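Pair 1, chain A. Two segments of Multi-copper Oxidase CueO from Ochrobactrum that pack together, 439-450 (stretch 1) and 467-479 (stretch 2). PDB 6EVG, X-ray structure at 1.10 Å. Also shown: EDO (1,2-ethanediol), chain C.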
# COMPACT_ATOMS: atom_id res chain seq x y z
N HIS A 439 6.38 -6.01 -7.71
CA HIS A 439 5.89 -5.20 -8.82
C HIS A 439 5.64 -6.08 -10.05
O HIS A 439 6.46 -6.94 -10.34
CB HIS A 439 6.87 -4.12 -9.24
CG HIS A 439 7.33 -3.19 -8.17
ND1 HIS A 439 7.73 -1.91 -8.48
CD2 HIS A 439 7.44 -3.30 -6.84
CE1 HIS A 439 8.10 -1.30 -7.37
NE2 HIS A 439 7.93 -2.13 -6.35
N GLY A 440 4.55 -5.82 -10.77
CA GLY A 440 4.40 -6.49 -12.06
C GLY A 440 3.98 -7.93 -12.06
O GLY A 440 4.01 -8.58 -13.08
N ALA A 441 3.53 -8.42 -10.90
CA ALA A 441 3.05 -9.77 -10.74
C ALA A 441 2.02 -9.78 -9.59
O ALA A 441 1.89 -8.78 -8.86
CB ALA A 441 4.18 -10.72 -10.46
N SER A 442 1.30 -10.86 -9.50
CA SER A 442 0.30 -11.04 -8.46
C SER A 442 0.52 -12.40 -7.82
O SER A 442 1.08 -13.29 -8.44
CB SER A 442 -1.10 -10.91 -9.01
OG SER A 442 -1.33 -9.63 -9.56
N PHE A 443 0.04 -12.58 -6.57
CA PHE A 443 0.22 -13.87 -5.94
C PHE A 443 -0.97 -14.25 -5.06
O PHE A 443 -1.82 -13.41 -4.69
CB PHE A 443 1.52 -13.93 -5.13
CG PHE A 443 1.64 -12.96 -4.01
CD1 PHE A 443 1.09 -13.19 -2.76
CD2 PHE A 443 2.31 -11.74 -4.18
CE1 PHE A 443 1.25 -12.31 -1.71
CE2 PHE A 443 2.50 -10.83 -3.15
CZ PHE A 443 1.94 -11.11 -1.92
N ARG A 444 -1.01 -15.54 -4.79
CA ARG A 444 -1.92 -16.14 -3.81
C ARG A 444 -1.10 -16.66 -2.66
O ARG A 444 -0.12 -17.39 -2.88
CB ARG A 444 -2.73 -17.30 -4.41
CG ARG A 444 -3.49 -16.99 -5.68
CD ARG A 444 -4.63 -16.01 -5.51
NE ARG A 444 -5.70 -16.47 -4.61
CZ ARG A 444 -6.61 -17.38 -4.95
NH1 ARG A 444 -6.65 -17.96 -6.13
NH2 ARG A 444 -7.56 -17.69 -4.03
N ILE A 445 -1.46 -16.35 -1.43
CA ILE A 445 -0.78 -16.91 -0.27
C ILE A 445 -1.26 -18.38 -0.13
O ILE A 445 -2.44 -18.67 -0.02
CB ILE A 445 -1.06 -16.12 1.00
CG1 ILE A 445 -0.57 -14.69 0.86
CG2 ILE A 445 -0.47 -16.83 2.20
CD1 ILE A 445 -0.97 -13.77 1.98
N LEU A 446 -0.29 -19.29 -0.13
CA LEU A 446 -0.55 -20.73 0.11
C LEU A 446 -0.50 -21.11 1.54
O LEU A 446 -1.32 -21.93 2.00
CB LEU A 446 0.46 -21.58 -0.68
CG LEU A 446 0.49 -21.41 -2.17
CD1 LEU A 446 1.63 -22.21 -2.76
CD2 LEU A 446 -0.81 -21.76 -2.86
N SER A 447 0.40 -20.57 2.30
CA SER A 447 0.59 -20.93 3.71
C SER A 447 1.30 -19.82 4.45
O SER A 447 2.14 -19.11 3.85
CB SER A 447 1.33 -22.25 3.85
OG SER A 447 2.68 -22.16 3.51
N LEU A 448 1.00 -19.70 5.73
CA LEU A 448 1.66 -18.79 6.66
C LEU A 448 2.03 -19.66 7.86
O LEU A 448 1.14 -20.18 8.54
CB LEU A 448 0.71 -17.67 7.08
CG LEU A 448 0.19 -16.77 5.94
CD1 LEU A 448 -0.98 -15.95 6.40
CD2 LEU A 448 1.30 -15.91 5.41
N ASN A 449 3.31 -19.85 8.11
CA ASN A 449 3.76 -20.69 9.22
C ASN A 449 3.10 -22.06 9.20
O ASN A 449 2.73 -22.60 10.28
CB ASN A 449 3.67 -19.95 10.54
CG ASN A 449 4.61 -18.80 10.56
OD1 ASN A 449 5.82 -18.92 10.29
ND2 ASN A 449 4.04 -17.61 10.78
N GLY A 450 2.94 -22.60 8.00
CA GLY A 450 2.44 -23.95 7.87
C GLY A 450 0.96 -24.09 7.80
O GLY A 450 0.49 -25.20 7.63
N ASP A 467 6.04 -13.28 8.52
CA ASP A 467 6.42 -13.33 9.93
C ASP A 467 6.75 -14.76 10.26
O ASP A 467 5.93 -15.49 10.85
CB ASP A 467 5.29 -12.80 10.83
CG ASP A 467 5.69 -12.67 12.31
OD1 ASP A 467 6.88 -12.81 12.64
OD2 ASP A 467 4.75 -12.44 13.12
N GLY A 468 7.98 -15.17 10.00
CA GLY A 468 8.47 -16.53 10.15
C GLY A 468 8.66 -17.11 8.76
O GLY A 468 9.69 -16.88 8.11
N LYS A 469 7.64 -17.81 8.28
CA LYS A 469 7.64 -18.47 7.03
C LYS A 469 6.34 -18.22 6.28
O LYS A 469 5.29 -18.23 6.89
CB LYS A 469 7.82 -19.99 7.25
CG LYS A 469 7.81 -20.78 5.98
CD LYS A 469 9.11 -20.54 5.23
CE LYS A 469 9.11 -21.02 3.79
NZ LYS A 469 8.64 -22.43 3.64
N ALA A 470 6.41 -18.05 4.96
CA ALA A 470 5.27 -18.06 4.08
C ALA A 470 5.58 -18.76 2.80
O ALA A 470 6.76 -18.79 2.37
CB ALA A 470 4.78 -16.66 3.77
N GLU A 471 4.56 -19.28 2.15
CA GLU A 471 4.67 -19.78 0.78
C GLU A 471 3.65 -19.07 -0.08
O GLU A 471 2.48 -18.96 0.32
CB GLU A 471 4.37 -21.30 0.65
CG GLU A 471 5.27 -22.20 1.46
CD GLU A 471 4.81 -23.63 1.53
OE1 GLU A 471 4.19 -24.08 0.59
OE2 GLU A 471 5.29 -24.35 2.43
N ILE A 472 4.08 -18.56 -1.23
CA ILE A 472 3.18 -17.82 -2.14
C ILE A 472 3.26 -18.41 -3.53
O ILE A 472 4.31 -18.92 -3.94
CB ILE A 472 3.42 -16.30 -2.14
CG1 ILE A 472 4.82 -15.96 -2.71
CG2 ILE A 472 3.24 -15.74 -0.74
CD1 ILE A 472 5.04 -14.46 -2.93
N LEU A 473 2.16 -18.33 -4.26
CA LEU A 473 2.01 -18.79 -5.64
C LEU A 473 1.97 -17.54 -6.51
O LEU A 473 0.99 -16.79 -6.45
CB LEU A 473 0.79 -19.68 -5.79
CG LEU A 473 0.49 -20.15 -7.22
CD1 LEU A 473 1.62 -21.09 -7.75
CD2 LEU A 473 -0.85 -20.87 -7.27
N VAL A 474 3.02 -17.28 -7.27
CA VAL A 474 3.18 -16.04 -8.07
C VAL A 474 2.85 -16.30 -9.52
O VAL A 474 3.30 -17.32 -10.10
CB VAL A 474 4.62 -15.53 -7.95
CG1 VAL A 474 4.76 -14.17 -8.62
CG2 VAL A 474 5.12 -15.48 -6.52
N HIS A 475 2.11 -15.37 -10.13
CA HIS A 475 1.77 -15.40 -11.52
C HIS A 475 2.44 -14.21 -12.22
O HIS A 475 2.15 -13.06 -11.88
CB HIS A 475 0.25 -15.36 -11.72
CG HIS A 475 -0.19 -15.63 -13.12
ND1 HIS A 475 -1.32 -15.09 -13.64
CD2 HIS A 475 0.35 -16.40 -14.09
CE1 HIS A 475 -1.49 -15.53 -14.87
NE2 HIS A 475 -0.49 -16.36 -15.16
N PHE A 476 3.32 -14.49 -13.18
CA PHE A 476 4.14 -13.46 -13.85
C PHE A 476 3.45 -13.00 -15.11
O PHE A 476 3.89 -13.30 -16.23
CB PHE A 476 5.53 -14.01 -14.12
CG PHE A 476 6.31 -14.20 -12.88
CD1 PHE A 476 6.99 -13.13 -12.29
CD2 PHE A 476 6.35 -15.44 -12.24
CE1 PHE A 476 7.69 -13.32 -11.14
CE2 PHE A 476 7.06 -15.58 -11.09
CZ PHE A 476 7.72 -14.55 -10.51
N ASP A 477 2.33 -12.29 -14.96
CA ASP A 477 1.48 -12.01 -16.11
C ASP A 477 1.81 -10.74 -16.88
O ASP A 477 1.20 -10.48 -17.92
CB ASP A 477 -0.01 -11.98 -15.71
CG ASP A 477 -0.30 -10.90 -14.65
OD1 ASP A 477 0.29 -10.79 -13.51
OD2 ASP A 477 -1.15 -10.05 -14.96
N ARG A 478 2.78 -9.95 -16.42
CA ARG A 478 3.15 -8.70 -17.10
C ARG A 478 4.62 -8.72 -17.54
O ARG A 478 5.48 -9.27 -16.86
CB ARG A 478 2.89 -7.52 -16.18
CG ARG A 478 1.40 -7.18 -16.12
CD ARG A 478 1.12 -6.54 -14.82
NE ARG A 478 0.75 -7.52 -13.83
CZ ARG A 478 0.49 -7.33 -12.51
NH1 ARG A 478 0.65 -6.23 -11.83
NH2 ARG A 478 0.08 -8.41 -11.89
N GLU A 479 4.87 -8.10 -18.68
CA GLU A 479 6.22 -8.14 -19.27
C GLU A 479 7.15 -7.11 -18.67
O GLU A 479 6.79 -5.92 -18.52
CB GLU A 479 6.14 -7.90 -20.76
CG GLU A 479 7.50 -8.00 -21.45
CD GLU A 479 7.33 -8.19 -22.93
OE1 GLU A 479 7.02 -7.23 -23.68
OE2 GLU A 479 7.51 -9.33 -23.39
C1 EDO C . 8.62 -0.85 -11.96
O1 EDO C . 7.61 -1.56 -11.23
C2 EDO C . 9.79 -0.38 -11.19
O2 EDO C . 9.39 0.27 -9.97
O HOH W 1 5.21 -10.61 -14.47
O HOH W 2 -0.14 -6.64 -8.90

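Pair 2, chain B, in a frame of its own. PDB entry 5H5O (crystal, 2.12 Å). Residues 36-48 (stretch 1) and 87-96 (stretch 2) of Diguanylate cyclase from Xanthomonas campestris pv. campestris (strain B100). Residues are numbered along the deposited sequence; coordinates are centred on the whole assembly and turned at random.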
# COMPACT_ATOMS: atom_id res chain seq x y z
N GLY B 36 9.82 13.62 5.61
CA GLY B 36 9.27 14.12 4.36
C GLY B 36 7.82 13.71 4.22
O GLY B 36 7.51 12.53 4.30
N THR B 37 6.93 14.68 4.02
CA THR B 37 5.51 14.39 4.02
C THR B 37 4.86 14.70 2.67
O THR B 37 3.64 14.69 2.55
CB THR B 37 4.80 15.19 5.11
OG1 THR B 37 5.05 16.58 4.90
CG2 THR B 37 5.33 14.78 6.49
N GLN B 38 5.66 14.97 1.65
CA GLN B 38 5.07 15.19 0.33
C GLN B 38 5.57 14.14 -0.63
O GLN B 38 6.65 13.59 -0.44
CB GLN B 38 5.40 16.58 -0.20
CG GLN B 38 6.86 16.82 -0.28
CD GLN B 38 7.36 17.67 0.85
OE1 GLN B 38 7.76 17.15 1.89
NE2 GLN B 38 7.36 18.98 0.65
N MSE B 39 4.76 13.84 -1.65
CA MSE B 39 5.20 12.97 -2.73
C MSE B 39 5.41 13.82 -3.97
O MSE B 39 5.02 14.99 -4.01
CB MSE B 39 4.17 11.90 -3.04
CG MSE B 39 2.86 12.44 -3.55
SE MSE B 39 1.77 10.99 -4.24
CE MSE B 39 2.68 10.64 -5.92
N PHE B 40 5.99 13.20 -4.99
CA PHE B 40 6.33 13.91 -6.21
C PHE B 40 6.01 13.13 -7.47
O PHE B 40 6.14 11.91 -7.51
CB PHE B 40 7.82 14.25 -6.21
CG PHE B 40 8.22 15.14 -5.09
CD1 PHE B 40 8.11 16.52 -5.21
CD2 PHE B 40 8.71 14.61 -3.90
CE1 PHE B 40 8.48 17.36 -4.17
CE2 PHE B 40 9.08 15.44 -2.86
CZ PHE B 40 8.96 16.81 -2.99
N ILE B 41 5.60 13.84 -8.52
CA ILE B 41 5.52 13.22 -9.84
C ILE B 41 6.45 13.94 -10.84
O ILE B 41 6.39 15.18 -10.99
CB ILE B 41 4.07 13.20 -10.39
CG1 ILE B 41 3.11 12.59 -9.35
CG2 ILE B 41 4.03 12.45 -11.69
CD1 ILE B 41 1.66 13.10 -9.45
N VAL B 42 7.31 13.18 -11.50
CA VAL B 42 8.15 13.74 -12.56
C VAL B 42 7.29 14.08 -13.78
O VAL B 42 6.55 13.24 -14.28
CB VAL B 42 9.25 12.74 -13.00
CG1 VAL B 42 10.26 13.42 -13.96
CG2 VAL B 42 9.98 12.14 -11.77
N VAL B 43 7.38 15.31 -14.27
CA VAL B 43 6.74 15.60 -15.57
C VAL B 43 7.73 15.99 -16.67
O VAL B 43 7.43 15.86 -17.84
CB VAL B 43 5.60 16.64 -15.47
CG1 VAL B 43 4.55 16.20 -14.41
CG2 VAL B 43 6.15 18.02 -15.17
N THR B 44 8.92 16.45 -16.29
CA THR B 44 9.99 16.62 -17.25
C THR B 44 11.29 16.22 -16.60
O THR B 44 11.44 16.38 -15.39
CB THR B 44 10.14 18.09 -17.73
OG1 THR B 44 11.03 18.79 -16.85
CG2 THR B 44 8.82 18.82 -17.74
N GLY B 45 12.22 15.71 -17.40
CA GLY B 45 13.56 15.42 -16.93
C GLY B 45 13.65 14.06 -16.26
O GLY B 45 13.01 13.10 -16.70
N GLN B 46 14.44 13.97 -15.20
CA GLN B 46 14.67 12.68 -14.56
C GLN B 46 15.16 12.82 -13.13
O GLN B 46 16.05 13.60 -12.83
CB GLN B 46 15.66 11.86 -15.40
CG GLN B 46 16.15 10.57 -14.75
CD GLN B 46 17.21 9.90 -15.60
OE1 GLN B 46 16.95 9.52 -16.75
NE2 GLN B 46 18.42 9.77 -15.05
N ILE B 47 14.55 12.05 -12.23
CA ILE B 47 14.98 12.04 -10.85
C ILE B 47 15.71 10.74 -10.56
O ILE B 47 15.24 9.67 -10.95
CB ILE B 47 13.80 12.19 -9.88
CG1 ILE B 47 13.26 13.62 -9.92
CG2 ILE B 47 14.23 11.81 -8.44
CD1 ILE B 47 14.31 14.69 -9.60
N ASP B 48 16.84 10.83 -9.87
CA ASP B 48 17.58 9.63 -9.48
C ASP B 48 17.38 9.32 -8.01
O ASP B 48 17.55 10.20 -7.16
CB ASP B 48 19.08 9.77 -9.78
CG ASP B 48 19.38 9.79 -11.28
OD1 ASP B 48 18.45 9.54 -12.08
OD2 ASP B 48 20.54 10.06 -11.65
N ASP B 87 17.94 19.10 -15.62
CA ASP B 87 16.91 20.06 -15.24
C ASP B 87 15.57 19.33 -15.28
O ASP B 87 15.23 18.70 -16.27
CB ASP B 87 16.88 21.26 -16.20
CG ASP B 87 18.00 22.27 -15.94
OD1 ASP B 87 18.93 22.01 -15.14
OD2 ASP B 87 17.94 23.35 -16.56
N SER B 88 14.80 19.41 -14.21
CA SER B 88 13.58 18.63 -14.13
C SER B 88 12.42 19.45 -13.63
O SER B 88 12.61 20.49 -12.99
CB SER B 88 13.80 17.42 -13.21
OG SER B 88 14.65 16.48 -13.83
N ARG B 89 11.21 19.00 -13.92
CA ARG B 89 10.04 19.65 -13.37
C ARG B 89 9.18 18.57 -12.74
O ARG B 89 9.07 17.47 -13.28
CB ARG B 89 9.24 20.39 -14.44
CG ARG B 89 9.90 21.63 -15.00
CD ARG B 89 9.06 22.17 -16.13
NE ARG B 89 9.27 23.59 -16.34
CZ ARG B 89 8.74 24.27 -17.34
NH1 ARG B 89 7.97 23.66 -18.23
NH2 ARG B 89 8.98 25.57 -17.46
N LEU B 90 8.58 18.91 -11.60
CA LEU B 90 7.86 17.95 -10.78
C LEU B 90 6.51 18.50 -10.37
O LEU B 90 6.35 19.71 -10.19
CB LEU B 90 8.64 17.67 -9.50
CG LEU B 90 10.12 17.26 -9.58
CD1 LEU B 90 10.69 17.08 -8.19
CD2 LEU B 90 10.27 15.98 -10.36
N ILE B 91 5.54 17.60 -10.22
CA ILE B 91 4.36 17.92 -9.42
C ILE B 91 4.69 17.60 -7.97
O ILE B 91 5.13 16.49 -7.65
CB ILE B 91 3.13 17.09 -9.83
CG1 ILE B 91 2.71 17.44 -11.27
CG2 ILE B 91 1.97 17.30 -8.83
CD1 ILE B 91 1.94 16.32 -11.93
N GLU B 92 4.51 18.58 -7.10
CA GLU B 92 4.69 18.38 -5.67
C GLU B 92 3.33 18.36 -4.97
O GLU B 92 2.56 19.32 -5.05
CB GLU B 92 5.57 19.48 -5.10
CG GLU B 92 5.79 19.45 -3.60
CD GLU B 92 6.66 20.61 -3.13
OE1 GLU B 92 7.83 20.69 -3.55
OE2 GLU B 92 6.16 21.44 -2.36
N LEU B 93 3.04 17.25 -4.30
CA LEU B 93 1.75 17.05 -3.64
C LEU B 93 1.93 16.93 -2.13
O LEU B 93 2.51 15.97 -1.64
CB LEU B 93 1.10 15.79 -4.21
CG LEU B 93 -0.41 15.54 -4.30
CD1 LEU B 93 -0.87 14.78 -3.12
CD2 LEU B 93 -1.27 16.79 -4.54
N ALA B 94 1.44 17.93 -1.39
CA ALA B 94 1.60 17.98 0.05
C ALA B 94 0.52 17.19 0.78
O ALA B 94 -0.53 16.87 0.21
CB ALA B 94 1.63 19.43 0.55
N HIS B 95 0.80 16.88 2.04
CA HIS B 95 -0.10 16.13 2.90
C HIS B 95 -1.54 16.65 2.84
O HIS B 95 -2.48 15.88 2.62
CB HIS B 95 0.42 16.17 4.34
CG HIS B 95 -0.41 15.40 5.31
ND1 HIS B 95 -1.47 15.96 6.00
CD2 HIS B 95 -0.35 14.10 5.71
CE1 HIS B 95 -2.01 15.04 6.78
NE2 HIS B 95 -1.35 13.91 6.62
N ASP B 96 -1.70 17.96 3.05
CA ASP B 96 -3.02 18.60 3.01
C ASP B 96 -3.66 18.52 1.63
O ASP B 96 -4.89 18.35 1.53
CB ASP B 96 -2.92 20.07 3.44
CG ASP B 96 -2.66 20.23 4.94
OD1 ASP B 96 -2.87 19.25 5.69
OD2 ASP B 96 -2.26 21.35 5.35
O HOH W 3 3.46 18.05 3.08

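Both pairs are two-stranded antiparallel ladders interrupted by a classic-type beta bulge, and the backbones of 14 central residues superpose with an RMSD of 0.3 Å. The strand axes approach to 4.5 Å at 152° in pair 1 and to 4.4 Å at 148° in pair 2. The bulge falls at the same place: Leu A446 and Ser A447 lie across from Glu A471, as their counterparts Val B43 and Thr B44 lie across from Arg B89. In each, one carbonyl accepts two amides. Glu A471 O receives Leu A446 N at 2.8 Å and Ser A447 N at 3.3 Å; Arg B89 O receives Val B43 N at 2.9 Å and Thr B44 N at 3.2 Å. The extra residue has a helical-type backbone (phi/psi -89/-39 at Leu A446, -116/-22 at Val B43), which lets two successive amides converge on that oxygen. Before the bulge the ladder is regular, with reciprocal bonds between Arg A444 and Leu A473 matched by those between Ile B41 and Ile B91.

The bulge residue packs similarly in both: Leu A446 CD2 lies 3.9 Å from Leu A473 CB, and Val B43 CG1 lies 3.6 Å from Ile B91 CD1. Two residues before it, at the matched position of Arg A444 and Ile B41, Arg A444 sends its end away from the partner strand and is hydrogen-bonded elsewhere in the structure, whereas Ile B41 CB packs 4.0 Å from Ile B91 CB.

On the other face, Phe A443 and Phe B40 coincide in backbone but not in rotamer. Phe A443 is p, and Ile A472 CD1 sits over its ring face, 4.1 Å from the centroid. Phe B40 is m; its ring has Glu B92 OE1 at its edge, 3.4 Å from CE1, while its CD1 lies 4.0 Å from Leu B90 CD1. The Glu B92 position is Val A474 in pair 1, whose CG2 approaches Phe A443 CB to 4.2 Å.

Side chains also differ toward the two ends of the ladder. Leu A448 CD2 covers Ala A470 CB at 3.9 Å. The matching Gly B45 faces Ser B88, where a CB would clash with the serine OG; that hydroxyl instead accepts a hydrogen bond from Gln B46 N at 2.9 Å. At the opposite end, Ser A442 OG accepts a hydrogen bond from Arg A478 NH2 at 3.0 Å, and the same NH2 forms a salt bridge with Asp A477 OD1 at 2.9 Å. The corresponding selenomethionine, Met B39, makes an apolar contact instead, its CG 3.8 Å from Leu B93 CB.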